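Local coordinates for uncharacterized protein lp_0118 (Lactobacillus plantarum, PDB 3K2Y) that is of unknown function but carries a HIRAN domain and so probably binds nucleic acid, perhaps DNA, at residues L26-V31 and V52-H57; S41-D46 and L60-R65; V85-Q90 and H94-L99. All coordinates share one frame; numbering follows the deposited sequence.

Contact 1 (L26-V31 and V52-H57); sequences LTTLRV and VWTLQH
Thr28, in the irregular chain that follows helix 22-25, comes up against Thr54 and Gln56 where strand 50-53 gives way to a type I turn, so two loops meet here and their backbones share no hydrogen bond. That turn, Thr54 to His57, is closed by His57 N donating to Thr54 O at 2.7 Å. The two threonine side chains meet at a slant. Thr28 OG1 is equally near Thr54 CG2 and Thr54 OG1, 3.7 Å from each, and the second pair is not a hydrogen bond. A chi1 of -67° at Thr54 leaves its methyl anti to the backbone N, facing Thr28. Thr28 OG1 is hydrogen-bonded instead to the carbonyl O of Thr25, at the end of helix 22-25. Thr54 OG1, by contrast, is buried and has no hydrogen-bond partner in the model. Gln56, exposed to solvent, approaches more loosely, with its OE1 4.4 Å from Thr28 O. Leu29 and Thr54 both pack on Leu60 of strand 59-63. The contact thus joins the loop between helix 22-25 and strand 34-39 to the type I turn in the 50-53/59-63 hairpin of the HIRAN-domain barrel.

Contact 2 (S41-D46 and L60-R65); sequences SGNQYD and LGYIAR
Asn43 OD1 is gripped by two backbone amides of its own loop: Tyr45 N donates to it at 2.7 Å, lying in the carbonyl plane, and Asp46 N adds a weaker bond at 3.2 Å. The first of these makes an Asx turn. With CG anti to the backbone N (chi1 -172°), the side chain of Asn43 turns its other end toward strand 59-63, where ND2 comes within 3.5 Å of Tyr62 CE2 and 3.4 Å of Tyr62 OH. The amide stands almost perpendicular to the phenol ring, their planes 89° apart. Tyr62 OH is itself hydrogen-bonded to Lys59 and Glu40, and Glu40 also takes a weak bond from Asn43 ND2, which ties the two side chains to one carboxylate. With an alanine here, the Tyr45 and Asp46 amides are likely to lose their shared acceptor, and a gap would probably open beside the Tyr62 ring.

Further along, Arg65 reaches back across Asp46. Its chain bends at chi3, bringing NE to a long salt bridge with Asp46 OD2 at 3.6 Å while CG passes 3.7 Å from the same oxygen. The carboxylate and guanidinium planes are 75° apart, so the two groups do not meet as a flat pair. Arg65 NH2 lies 3.3 Å from Tyr45 O, but the angle is too poor for a hydrogen bond. Asp46 OD1 accepts from Asn48 N, which fixes the carboxylate from within the loop. At the dimer interface, Tyr45 OH is hydrogen-bonded to Asp46 OD2 of the second subunit, and Tyr62 packs on Tyr45 of that subunit. The asparagine is one of several groups that hold the loop's shape; Tyr45 and Asp46 take part in both the loop's own bonds and the subunit contact, and Arg65 probably eases the charge of Asp46.

Contact 3 (V85-Q90 and H94-L99); sequences VTVLDQ and HLELML
Thr86 and Val87 both donate their backbone N-H to Glu96 O, at 2.8 and 3.3 Å, from the same face of its carbonyl plane: a classic beta bulge in the hairpin of strands 80-87 and 96-103. Glu96 N returns a bond to Val87 O, while past the strand ends His94 N donates to Asp89 O at 3.1 Å. The close-packed side holds Val85, Leu95 and Leu97, all buried. Val85 CG1 meets Leu95 CD2 at 3.8 Å, the two side chains crossing at about a right angle, and Leu97 CD2 lies as close to Val85 CA. Thr86, Val87, His94 and Glu96 are instead partly exposed, and Asp89 is exposed. There Thr86 CG2 rests 3.6 Å from Glu96 CB, and Val87 CG1 touches the edge of the His94 ring at CD2. His94 NE2 donates nearly straight to Glu96 OE2 at 2.7 Å, in the ring plane, on the anti side of the oxygen and tilted from the carboxylate plane. Asp89 OD2, 4.7 Å from His94 NE2, is not in contact with it, yet the two carboxylates would be expected to favour a protonated imidazole, and the ring's rotation is held by the Glu96 bond.

How the contacts relate
All three contacts lie on one closed antiparallel barrel. Contacts 1 and 2 have centres about 18 Å apart but are stitched together by strands 50-53 and 59-63, through probable hydrogen bonds from Val52 N to Gly61 O and from Leu60 N to Val52 O, each 2.9 Å. Contact 3 sits nearer contact 1, about 11 Å between centres, than contact 2, about 17 Å. Leucines link them: Leu29 CD1 of contact 1 packs 3.4 Å from Val85 CG2 of contact 3, and Leu60 CD2 of contact 2 reaches Leu95 CD1 at 3.6 Å. Of the three, contact 2 alone meets the second subunit.

Contact 1 (L26-V31 and V52-H57)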
ATOM      1  N   LEU A  26       1.316 -19.014  -4.223  1.00 54.57           N
ATOM      2  CA  LEU A  26       2.606 -19.190  -4.878  1.00 55.22           C
ATOM      3  C   LEU A  26       2.690 -20.620  -5.404  1.00 57.05           C
ATOM      4  O   LEU A  26       3.648 -20.995  -6.081  1.00 57.31           O
ATOM      5  CB  LEU A  26       3.756 -18.931  -3.896  1.00 53.45           C
ATOM      6  CG  LEU A  26       3.909 -17.519  -3.321  1.00 52.75           C
ATOM      7  CD1 LEU A  26       5.161 -17.462  -2.455  1.00 51.64           C
ATOM      8  CD2 LEU A  26       4.003 -16.499  -4.446  1.00 49.81           C
ATOM      9  N   THR A  27       1.670 -21.413  -5.087  1.00 58.60           N
ATOM     10  CA  THR A  27       1.605 -22.804  -5.516  1.00 59.66           C
ATOM     11  C   THR A  27       0.871 -22.913  -6.848  1.00 59.95           C
ATOM     12  O   THR A  27       1.156 -23.797  -7.650  1.00 59.23           O
ATOM     13  CB  THR A  27       0.867 -23.676  -4.478  1.00 60.18           C
ATOM     14  OG1 THR A  27       1.404 -23.426  -3.172  1.00 59.55           O
ATOM     15  CG2 THR A  27       1.029 -25.152  -4.812  1.00 60.47           C
ATOM     16  N   THR A  28      -0.082 -22.014  -7.077  1.00 60.84           N
ATOM     17  CA  THR A  28      -0.846 -22.016  -8.321  1.00 61.71           C
ATOM     18  C   THR A  28      -0.031 -21.360  -9.434  1.00 61.11           C
ATOM     19  O   THR A  28      -0.551 -21.064 -10.513  1.00 61.50           O
ATOM     20  CB  THR A  28      -2.183 -21.249  -8.168  1.00 62.85           C
ATOM     21  OG1 THR A  28      -1.923 -19.855  -7.954  1.00 62.40           O
ATOM     22  CG2 THR A  28      -2.974 -21.796  -6.988  1.00 63.48           C
ATOM     23  N   LEU A  29       1.253 -21.147  -9.162  1.00 59.45           N
ATOM     24  CA  LEU A  29       2.153 -20.518 -10.118  1.00 58.63           C
ATOM     25  C   LEU A  29       3.463 -21.280 -10.264  1.00 58.25           C
ATOM     26  O   LEU A  29       4.046 -21.740  -9.280  1.00 58.40           O
ATOM     27  CB  LEU A  29       2.429 -19.072  -9.683  1.00 58.65           C
ATOM     28  CG  LEU A  29       3.532 -18.247 -10.354  1.00 57.15           C
ATOM     29  CD1 LEU A  29       3.327 -16.779 -10.026  1.00 56.59           C
ATOM     30  CD2 LEU A  29       4.906 -18.710  -9.876  1.00 57.03           C
ATOM     31  N   ARG A  30       3.921 -21.402 -11.505  1.00 57.55           N
ATOM     32  CA  ARG A  30       5.169 -22.091 -11.813  1.00 57.33           C
ATOM     33  C   ARG A  30       6.023 -21.201 -12.710  1.00 55.63           C
ATOM     34  O   ARG A  30       5.493 -20.409 -13.486  1.00 57.27           O
ATOM     35  CB  ARG A  30       4.886 -23.417 -12.531  1.00 58.06           C
ATOM     36  CG  ARG A  30       5.089 -24.662 -11.673  1.00 58.85           C
ATOM     37  CD  ARG A  30       4.083 -24.763 -10.532  1.00 58.63           C
ATOM     38  NE  ARG A  30       4.425 -25.851  -9.615  1.00 58.67           N
ATOM     39  CZ  ARG A  30       3.696 -26.206  -8.561  1.00 58.10           C
ATOM     40  NH1 ARG A  30       2.574 -25.561  -8.282  1.00 56.64           N
ATOM     41  NH2 ARG A  30       4.094 -27.200  -7.780  1.00 57.33           N
ATOM     42  N   VAL A  31       7.341 -21.326 -12.600  1.00 52.35           N
ATOM     43  CA  VAL A  31       8.247 -20.529 -13.419  1.00 49.04           C
ATOM     44  C   VAL A  31       7.840 -20.617 -14.889  1.00 47.08           C
ATOM     45  O   VAL A  31       7.390 -21.666 -15.351  1.00 46.72           O
ATOM     46  CB  VAL A  31       9.701 -21.023 -13.275  1.00 48.85           C
ATOM     47  CG1 VAL A  31      10.630 -20.195 -14.150  1.00 47.95           C
ATOM     48  CG2 VAL A  31      10.127 -20.948 -11.819  1.00 48.81           C
ATOM     49  N   VAL A  52       0.265  -7.469  -8.847  1.00 24.43           N
ATOM     50  CA  VAL A  52       0.444  -8.617  -9.721  1.00 26.06           C
ATOM     51  C   VAL A  52      -0.524  -9.721  -9.299  1.00 29.28           C
ATOM     52  O   VAL A  52      -0.830  -9.869  -8.111  1.00 30.69           O
ATOM     53  CB  VAL A  52       1.898  -9.132  -9.651  1.00 24.34           C
ATOM     54  CG1 VAL A  52       2.117 -10.242 -10.676  1.00 23.77           C
ATOM     55  CG2 VAL A  52       2.862  -7.971  -9.892  1.00 22.09           C
ATOM     56  N   TRP A  53      -1.016 -10.483 -10.270  1.00 31.45           N
ATOM     57  CA  TRP A  53      -1.963 -11.547  -9.980  1.00 32.06           C
ATOM     58  C   TRP A  53      -1.764 -12.789 -10.840  1.00 33.40           C
ATOM     59  O   TRP A  53      -1.141 -12.736 -11.902  1.00 34.66           O
ATOM     60  CB  TRP A  53      -3.394 -11.041 -10.173  1.00 30.80           C
ATOM     61  CG  TRP A  53      -3.711  -9.784  -9.428  1.00 30.42           C
ATOM     62  CD1 TRP A  53      -3.242  -8.529  -9.696  1.00 29.03           C
ATOM     63  CD2 TRP A  53      -4.587  -9.653  -8.305  1.00 30.49           C
ATOM     64  NE1 TRP A  53      -3.774  -7.625  -8.812  1.00 28.95           N
ATOM     65  CE2 TRP A  53      -4.603  -8.285  -7.945  1.00 29.52           C
ATOM     66  CE3 TRP A  53      -5.363 -10.558  -7.565  1.00 31.26           C
ATOM     67  CZ2 TRP A  53      -5.366  -7.798  -6.878  1.00 30.78           C
ATOM     68  CZ3 TRP A  53      -6.124 -10.075  -6.502  1.00 30.96           C
ATOM     69  CH2 TRP A  53      -6.118  -8.706  -6.169  1.00 33.26           C
ATOM     70  N   THR A  54      -2.301 -13.907 -10.360  1.00 34.37           N
ATOM     71  CA  THR A  54      -2.229 -15.180 -11.063  1.00 34.74           C
ATOM     72  C   THR A  54      -3.355 -15.206 -12.086  1.00 34.20           C
ATOM     73  O   THR A  54      -4.280 -14.394 -12.017  1.00 33.81           O
ATOM     74  CB  THR A  54      -2.421 -16.364 -10.092  1.00 34.41           C
ATOM     75  OG1 THR A  54      -1.303 -16.434  -9.200  1.00 34.64           O
ATOM     76  CG2 THR A  54      -2.529 -17.677 -10.854  1.00 40.11           C
ATOM     77  N   LEU A  55      -3.277 -16.129 -13.037  1.00 34.88           N
ATOM     78  CA  LEU A  55      -4.315 -16.237 -14.056  1.00 35.20           C
ATOM     79  C   LEU A  55      -5.646 -16.578 -13.397  1.00 36.39           C
ATOM     80  O   LEU A  55      -6.706 -16.327 -13.965  1.00 36.89           O
ATOM     81  CB  LEU A  55      -3.949 -17.309 -15.088  1.00 31.01           C
ATOM     82  CG  LEU A  55      -2.749 -16.993 -15.982  1.00 30.69           C
ATOM     83  CD1 LEU A  55      -2.540 -18.124 -16.980  1.00 26.59           C
ATOM     84  CD2 LEU A  55      -2.985 -15.666 -16.706  1.00 28.64           C
ATOM     85  N   GLN A  56      -5.579 -17.156 -12.199  1.00 38.24           N
ATOM     86  CA  GLN A  56      -6.778 -17.524 -11.450  1.00 40.39           C
ATOM     87  C   GLN A  56      -7.247 -16.338 -10.619  1.00 41.04           C
ATOM     88  O   GLN A  56      -8.256 -16.415  -9.921  1.00 40.76           O
ATOM     89  CB  GLN A  56      -6.500 -18.728 -10.539  1.00 40.66           C
ATOM     90  CG  GLN A  56      -6.586 -20.084 -11.245  1.00 40.29           C
ATOM     91  CD  GLN A  56      -5.653 -20.192 -12.442  1.00 40.30           C
ATOM     92  OE1 GLN A  56      -4.431 -20.103 -12.303  1.00 39.83           O
ATOM     93  NE2 GLN A  56      -6.227 -20.383 -13.626  1.00 39.16           N
ATOM     94  N   HIS A  57      -6.496 -15.244 -10.704  1.00 41.62           N
ATOM     95  CA  HIS A  57      -6.823 -14.018  -9.995  1.00 41.32           C
ATOM     96  C   HIS A  57      -6.561 -14.061  -8.494  1.00 40.41           C
ATOM     97  O   HIS A  57      -7.426 -13.724  -7.690  1.00 38.97           O
ATOM     98  CB  HIS A  57      -8.278 -13.644 -10.269  1.00 42.79           C
ATOM     99  CG  HIS A  57      -8.575 -13.443 -11.721  1.00 45.23           C
ATOM    100  ND1 HIS A  57      -8.101 -12.362 -12.432  1.00 46.33           N
ATOM    101  CD2 HIS A  57      -9.260 -14.205 -12.605  1.00 46.60           C
ATOM    102  CE1 HIS A  57      -8.480 -12.467 -13.693  1.00 46.55           C
ATOM    103  NE2 HIS A  57      -9.183 -13.576 -13.826  1.00 48.24           N
TER

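Contact 2 (S41-D46 and L60-R65)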
ATOM      1  N   SER A  41      -3.975   3.260  -9.446  1.00 25.12           N
ATOM      2  CA  SER A  41      -3.608   4.657  -9.256  1.00 25.66           C
ATOM      3  C   SER A  41      -4.264   5.210  -8.001  1.00 24.25           C
ATOM      4  O   SER A  41      -3.961   6.323  -7.581  1.00 23.56           O
ATOM      5  CB  SER A  41      -4.019   5.496 -10.471  1.00 26.03           C
ATOM      6  OG  SER A  41      -5.421   5.685 -10.521  1.00 27.58           O
ATOM      7  N   GLY A  42      -5.157   4.424  -7.406  1.00 24.40           N
ATOM      8  CA  GLY A  42      -5.840   4.847  -6.196  1.00 22.63           C
ATOM      9  C   GLY A  42      -5.194   4.283  -4.937  1.00 24.42           C
ATOM     10  O   GLY A  42      -5.682   4.504  -3.827  1.00 21.46           O
ATOM     11  N   ASN A  43      -4.095   3.549  -5.103  1.00 23.98           N
ATOM     12  CA  ASN A  43      -3.396   2.969  -3.960  1.00 24.02           C
ATOM     13  C   ASN A  43      -2.921   4.110  -3.048  1.00 24.85           C
ATOM     14  O   ASN A  43      -2.188   5.002  -3.481  1.00 24.11           O
ATOM     15  CB  ASN A  43      -2.213   2.117  -4.440  1.00 20.60           C
ATOM     16  CG  ASN A  43      -1.560   1.328  -3.313  1.00 20.26           C
ATOM     17  OD1 ASN A  43      -1.015   1.908  -2.372  1.00 20.02           O
ATOM     18  ND2 ASN A  43      -1.613   0.000  -3.404  1.00 17.88           N
ATOM     19  N   GLN A  44      -3.354   4.079  -1.790  1.00 24.31           N
ATOM     20  CA  GLN A  44      -3.000   5.123  -0.836  1.00 24.66           C
ATOM     21  C   GLN A  44      -1.514   5.195  -0.504  1.00 25.93           C
ATOM     22  O   GLN A  44      -1.044   6.202   0.024  1.00 26.39           O
ATOM     23  CB  GLN A  44      -3.802   4.961   0.464  1.00 22.89           C
ATOM     24  CG  GLN A  44      -3.507   3.687   1.245  1.00 22.87           C
ATOM     25  CD  GLN A  44      -4.560   2.611   1.041  1.00 25.48           C
ATOM     26  OE1 GLN A  44      -5.123   2.469  -0.048  1.00 26.42           O
ATOM     27  NE2 GLN A  44      -4.819   1.833   2.086  1.00 26.08           N
ATOM     28  N   TYR A  45      -0.768   4.144  -0.820  1.00 24.33           N
ATOM     29  CA  TYR A  45       0.656   4.135  -0.511  1.00 26.72           C
ATOM     30  C   TYR A  45       1.522   4.533  -1.704  1.00 27.13           C
ATOM     31  O   TYR A  45       2.652   4.993  -1.535  1.00 27.42           O
ATOM     32  CB  TYR A  45       1.073   2.745  -0.008  1.00 25.33           C
ATOM     33  CG  TYR A  45       0.182   2.206   1.093  1.00 23.57           C
ATOM     34  CD1 TYR A  45       0.027   2.901   2.294  1.00 23.19           C
ATOM     35  CD2 TYR A  45      -0.535   1.021   0.920  1.00 24.65           C
ATOM     36  CE1 TYR A  45      -0.826   2.433   3.301  1.00 23.81           C
ATOM     37  CE2 TYR A  45      -1.390   0.540   1.918  1.00 25.33           C
ATOM     38  CZ  TYR A  45      -1.532   1.258   3.107  1.00 24.78           C
ATOM     39  OH  TYR A  45      -2.388   0.807   4.086  1.00 19.71           O
ATOM     40  N   ASP A  46       0.985   4.365  -2.908  1.00 28.19           N
ATOM     41  CA  ASP A  46       1.729   4.687  -4.123  1.00 27.98           C
ATOM     42  C   ASP A  46       0.772   4.862  -5.297  1.00 27.27           C
ATOM     43  O   ASP A  46       0.119   3.908  -5.717  1.00 26.03           O
ATOM     44  CB  ASP A  46       2.713   3.555  -4.436  1.00 27.09           C
ATOM     45  CG  ASP A  46       3.699   3.918  -5.531  1.00 28.64           C
ATOM     46  OD1 ASP A  46       3.421   4.857  -6.307  1.00 30.90           O
ATOM     47  OD2 ASP A  46       4.752   3.251  -5.624  1.00 27.82           O
ATOM     48  N   LEU A  60      -0.446 -11.638  -5.782  1.00 31.46           N
ATOM     49  CA  LEU A  60       0.918 -12.080  -5.521  1.00 29.33           C
ATOM     50  C   LEU A  60       1.734 -10.978  -4.867  1.00 29.05           C
ATOM     51  O   LEU A  60       2.689 -11.251  -4.139  1.00 29.21           O
ATOM     52  CB  LEU A  60       1.600 -12.493  -6.826  1.00 32.30           C
ATOM     53  CG  LEU A  60       1.381 -13.913  -7.348  1.00 32.86           C
ATOM     54  CD1 LEU A  60      -0.093 -14.232  -7.388  1.00 35.96           C
ATOM     55  CD2 LEU A  60       1.989 -14.035  -8.729  1.00 34.95           C
ATOM     56  N   GLY A  61       1.359  -9.730  -5.138  1.00 28.55           N
ATOM     57  CA  GLY A  61       2.074  -8.604  -4.566  1.00 24.79           C
ATOM     58  C   GLY A  61       2.041  -7.372  -5.447  1.00 24.27           C
ATOM     59  O   GLY A  61       1.023  -7.071  -6.065  1.00 21.65           O
ATOM     60  N   TYR A  62       3.161  -6.654  -5.498  1.00 24.07           N
ATOM     61  CA  TYR A  62       3.269  -5.439  -6.300  1.00 22.43           C
ATOM     62  C   TYR A  62       4.594  -5.355  -7.027  1.00 24.05           C
ATOM     63  O   TYR A  62       5.555  -6.032  -6.664  1.00 24.31           O
ATOM     64  CB  TYR A  62       3.149  -4.195  -5.418  1.00 21.47           C
ATOM     65  CG  TYR A  62       1.764  -3.934  -4.898  1.00 21.19           C
ATOM     66  CD1 TYR A  62       1.276  -4.605  -3.780  1.00 20.52           C
ATOM     67  CD2 TYR A  62       0.923  -3.038  -5.552  1.00 21.27           C
ATOM     68  CE1 TYR A  62      -0.022  -4.392  -3.328  1.00 21.29           C
ATOM     69  CE2 TYR A  62      -0.372  -2.820  -5.111  1.00 25.97           C
ATOM     70  CZ  TYR A  62      -0.841  -3.500  -4.003  1.00 23.47           C
ATOM     71  OH  TYR A  62      -2.139  -3.306  -3.599  1.00 24.84           O
ATOM     72  N   ILE A  63       4.639  -4.515  -8.060  1.00 25.19           N
ATOM     73  CA  ILE A  63       5.878  -4.293  -8.801  1.00 25.36           C
ATOM     74  C   ILE A  63       6.666  -3.396  -7.852  1.00 24.42           C
ATOM     75  O   ILE A  63       6.115  -2.424  -7.337  1.00 21.71           O
ATOM     76  CB  ILE A  63       5.645  -3.496 -10.113  1.00 26.01           C
ATOM     77  CG1 ILE A  63       4.666  -4.235 -11.034  1.00 27.43           C
ATOM     78  CG2 ILE A  63       6.981  -3.250 -10.812  1.00 23.66           C
ATOM     79  CD1 ILE A  63       5.235  -5.461 -11.703  1.00 30.10           C
ATOM     80  N   ALA A  64       7.934  -3.715  -7.614  1.00 26.90           N
ATOM     81  CA  ALA A  64       8.774  -2.918  -6.721  1.00 27.01           C
ATOM     82  C   ALA A  64       8.668  -1.427  -7.042  1.00 28.48           C
ATOM     83  O   ALA A  64       8.649  -1.034  -8.209  1.00 28.24           O
ATOM     84  CB  ALA A  64      10.216  -3.375  -6.821  1.00 24.33           C
ATOM     85  N   ARG A  65       8.603  -0.608  -5.994  1.00 30.66           N
ATOM     86  CA  ARG A  65       8.478   0.845  -6.121  1.00 33.25           C
ATOM     87  C   ARG A  65       9.555   1.516  -6.975  1.00 34.31           C
ATOM     88  O   ARG A  65       9.299   2.544  -7.607  1.00 33.87           O
ATOM     89  CB  ARG A  65       8.450   1.488  -4.729  1.00 33.45           C
ATOM     90  CG  ARG A  65       8.352   3.006  -4.735  1.00 38.02           C
ATOM     91  CD  ARG A  65       8.196   3.556  -3.326  1.00 40.07           C
ATOM     92  NE  ARG A  65       6.902   3.210  -2.742  1.00 43.52           N
ATOM     93  CZ  ARG A  65       6.563   3.439  -1.476  1.00 45.71           C
ATOM     94  NH1 ARG A  65       7.425   4.015  -0.646  1.00 45.61           N
ATOM     95  NH2 ARG A  65       5.362   3.092  -1.037  1.00 45.57           N
TER

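Contact 3 (V85-Q90 and H94-L99)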
ATOM      1  N   VAL A  85       6.458 -15.232 -15.242  1.00 36.22           N
ATOM      2  CA  VAL A  85       7.311 -15.588 -14.113  1.00 37.84           C
ATOM      3  C   VAL A  85       8.694 -16.003 -14.604  1.00 39.88           C
ATOM      4  O   VAL A  85       8.848 -17.005 -15.304  1.00 39.39           O
ATOM      5  CB  VAL A  85       6.697 -16.740 -13.285  1.00 37.38           C
ATOM      6  CG1 VAL A  85       7.574 -17.051 -12.089  1.00 35.33           C
ATOM      7  CG2 VAL A  85       5.308 -16.361 -12.809  1.00 36.89           C
ATOM      8  N   THR A  86       9.695 -15.219 -14.225  1.00 42.24           N
ATOM      9  CA  THR A  86      11.068 -15.465 -14.635  1.00 45.87           C
ATOM     10  C   THR A  86      11.870 -16.218 -13.563  1.00 48.34           C
ATOM     11  O   THR A  86      12.625 -17.145 -13.878  1.00 48.82           O
ATOM     12  CB  THR A  86      11.758 -14.117 -14.987  1.00 45.86           C
ATOM     13  OG1 THR A  86      12.376 -14.222 -16.273  1.00 49.26           O
ATOM     14  CG2 THR A  86      12.794 -13.727 -13.946  1.00 44.74           C
ATOM     15  N   VAL A  87      11.687 -15.827 -12.301  1.00 49.57           N
ATOM     16  CA  VAL A  87      12.371 -16.445 -11.160  1.00 50.85           C
ATOM     17  C   VAL A  87      11.377 -16.586 -10.011  1.00 51.93           C
ATOM     18  O   VAL A  87      10.550 -15.703  -9.800  1.00 51.83           O
ATOM     19  CB  VAL A  87      13.551 -15.576 -10.687  1.00 50.36           C
ATOM     20  CG1 VAL A  87      14.122 -16.126  -9.389  1.00 50.66           C
ATOM     21  CG2 VAL A  87      14.618 -15.540 -11.753  1.00 50.80           C
ATOM     22  N   LEU A  88      11.457 -17.678  -9.256  1.00 53.35           N
ATOM     23  CA  LEU A  88      10.513 -17.851  -8.163  1.00 54.84           C
ATOM     24  C   LEU A  88      11.094 -17.847  -6.749  1.00 56.14           C
ATOM     25  O   LEU A  88      10.658 -17.050  -5.922  1.00 56.73           O
ATOM     26  CB  LEU A  88       9.742 -19.156  -8.371  1.00 20.00           C
ATOM     27  CG  LEU A  88       8.749 -19.539  -7.271  1.00 20.00           C
ATOM     28  CD1 LEU A  88       7.641 -18.501  -7.165  1.00 20.00           C
ATOM     29  CD2 LEU A  88       8.170 -20.922  -7.525  1.00 20.00           C
ATOM     30  N   ASP A  89      12.061 -18.716  -6.456  1.00 56.94           N
ATOM     31  CA  ASP A  89      12.651 -18.770  -5.109  1.00 57.77           C
ATOM     32  C   ASP A  89      11.524 -18.770  -4.067  1.00 57.17           C
ATOM     33  O   ASP A  89      11.522 -17.980  -3.125  1.00 58.06           O
ATOM     34  CB  ASP A  89      13.599 -17.592  -4.878  1.00 20.00           C
ATOM     35  CG  ASP A  89      14.890 -17.721  -5.664  1.00 20.00           C
ATOM     36  OD1 ASP A  89      15.179 -18.832  -6.156  1.00 20.00           O
ATOM     37  OD2 ASP A  89      15.677 -16.768  -5.842  1.00 20.00           O
ATOM     38  N   GLN A  90      10.576 -19.679  -4.255  1.00 57.00           N
ATOM     39  CA  GLN A  90       9.392 -19.817  -3.410  1.00 57.02           C
ATOM     40  C   GLN A  90       9.502 -19.879  -1.885  1.00 58.26           C
ATOM     41  O   GLN A  90       8.543 -19.546  -1.192  1.00 59.24           O
ATOM     42  CB  GLN A  90       8.599 -21.025  -3.882  1.00 56.42           C
ATOM     43  CG  GLN A  90       7.270 -21.180  -3.193  1.00 55.28           C
ATOM     44  CD  GLN A  90       6.458 -22.296  -3.793  1.00 55.22           C
ATOM     45  OE1 GLN A  90       6.952 -23.412  -3.959  1.00 55.45           O
ATOM     46  NE2 GLN A  90       5.201 -22.008  -4.120  1.00 55.38           N
ATOM     47  N   HIS A  94      10.230 -15.114  -3.167  1.00 49.47           N
ATOM     48  CA  HIS A  94      10.812 -14.199  -4.142  1.00 48.50           C
ATOM     49  C   HIS A  94       9.992 -14.313  -5.424  1.00 46.90           C
ATOM     50  O   HIS A  94       9.237 -15.270  -5.597  1.00 47.26           O
ATOM     51  CB  HIS A  94      12.274 -14.574  -4.408  1.00 49.01           C
ATOM     52  CG  HIS A  94      13.028 -13.558  -5.211  1.00 51.08           C
ATOM     53  ND1 HIS A  94      13.424 -12.342  -4.695  1.00 52.18           N
ATOM     54  CD2 HIS A  94      13.457 -13.576  -6.496  1.00 51.24           C
ATOM     55  CE1 HIS A  94      14.065 -11.657  -5.626  1.00 52.48           C
ATOM     56  NE2 HIS A  94      14.099 -12.384  -6.728  1.00 51.68           N
ATOM     57  N   LEU A  95      10.125 -13.340  -6.318  1.00 44.01           N
ATOM     58  CA  LEU A  95       9.365 -13.375  -7.561  1.00 40.08           C
ATOM     59  C   LEU A  95       9.821 -12.293  -8.519  1.00 39.14           C
ATOM     60  O   LEU A  95       9.724 -11.104  -8.218  1.00 39.94           O
ATOM     61  CB  LEU A  95       7.871 -13.182  -7.279  1.00 37.63           C
ATOM     62  CG  LEU A  95       6.861 -14.086  -7.993  1.00 36.12           C
ATOM     63  CD1 LEU A  95       5.485 -13.440  -7.935  1.00 32.71           C
ATOM     64  CD2 LEU A  95       7.272 -14.302  -9.437  1.00 35.56           C
ATOM     65  N   GLU A  96      10.321 -12.716  -9.675  1.00 38.04           N
ATOM     66  CA  GLU A  96      10.770 -11.790 -10.702  1.00 36.39           C
ATOM     67  C   GLU A  96      10.021 -12.115 -11.992  1.00 34.30           C
ATOM     68  O   GLU A  96       9.617 -13.260 -12.216  1.00 33.31           O
ATOM     69  CB  GLU A  96      12.286 -11.899 -10.896  1.00 38.60           C
ATOM     70  CG  GLU A  96      13.082 -11.431  -9.684  1.00 43.20           C
ATOM     71  CD  GLU A  96      14.581 -11.390  -9.933  1.00 47.60           C
ATOM     72  OE1 GLU A  96      15.013 -10.713 -10.892  1.00 47.85           O
ATOM     73  OE2 GLU A  96      15.329 -12.030  -9.160  1.00 48.50           O
ATOM     74  N   LEU A  97       9.816 -11.107 -12.832  1.00 30.65           N
ATOM     75  CA  LEU A  97       9.080 -11.314 -14.073  1.00 27.85           C
ATOM     76  C   LEU A  97       9.693 -10.553 -15.237  1.00 27.75           C
ATOM     77  O   LEU A  97      10.445  -9.603 -15.043  1.00 26.71           O
ATOM     78  CB  LEU A  97       7.637 -10.812 -13.930  1.00 23.27           C
ATOM     79  CG  LEU A  97       6.834 -10.924 -12.631  1.00 21.61           C
ATOM     80  CD1 LEU A  97       5.622  -9.989 -12.733  1.00 15.38           C
ATOM     81  CD2 LEU A  97       6.391 -12.370 -12.388  1.00 19.90           C
ATOM     82  N   MET A  98       9.351 -10.986 -16.447  1.00 26.86           N
ATOM     83  CA  MET A  98       9.780 -10.313 -17.667  1.00 27.15           C
ATOM     84  C   MET A  98       8.470  -9.731 -18.179  1.00 26.15           C
ATOM     85  O   MET A  98       7.560 -10.471 -18.542  1.00 26.68           O
ATOM     86  CB  MET A  98      10.356 -11.298 -18.691  1.00 24.43           C
ATOM     87  CG  MET A  98      10.559 -10.700 -20.094  1.00 25.85           C
ATOM     88  SD  MET A  98      11.435  -9.105 -20.140  1.00 21.83           S
ATOM     89  CE  MET A  98      13.099  -9.648 -19.854  1.00 20.53           C
ATOM     90  N   LEU A  99       8.358  -8.410 -18.173  1.00 25.73           N
ATOM     91  CA  LEU A  99       7.131  -7.769 -18.616  1.00 24.38           C
ATOM     92  C   LEU A  99       7.034  -7.692 -20.132  1.00 23.61           C
ATOM     93  O   LEU A  99       8.045  -7.542 -20.827  1.00 22.49           O
ATOM     94  CB  LEU A  99       7.017  -6.370 -18.005  1.00 24.51           C
ATOM     95  CG  LEU A  99       6.975  -6.326 -16.474  1.00 26.87           C
ATOM     96  CD1 LEU A  99       6.756  -4.891 -16.020  1.00 26.77           C
ATOM     97  CD2 LEU A  99       5.860  -7.227 -15.942  1.00 26.91           C
TER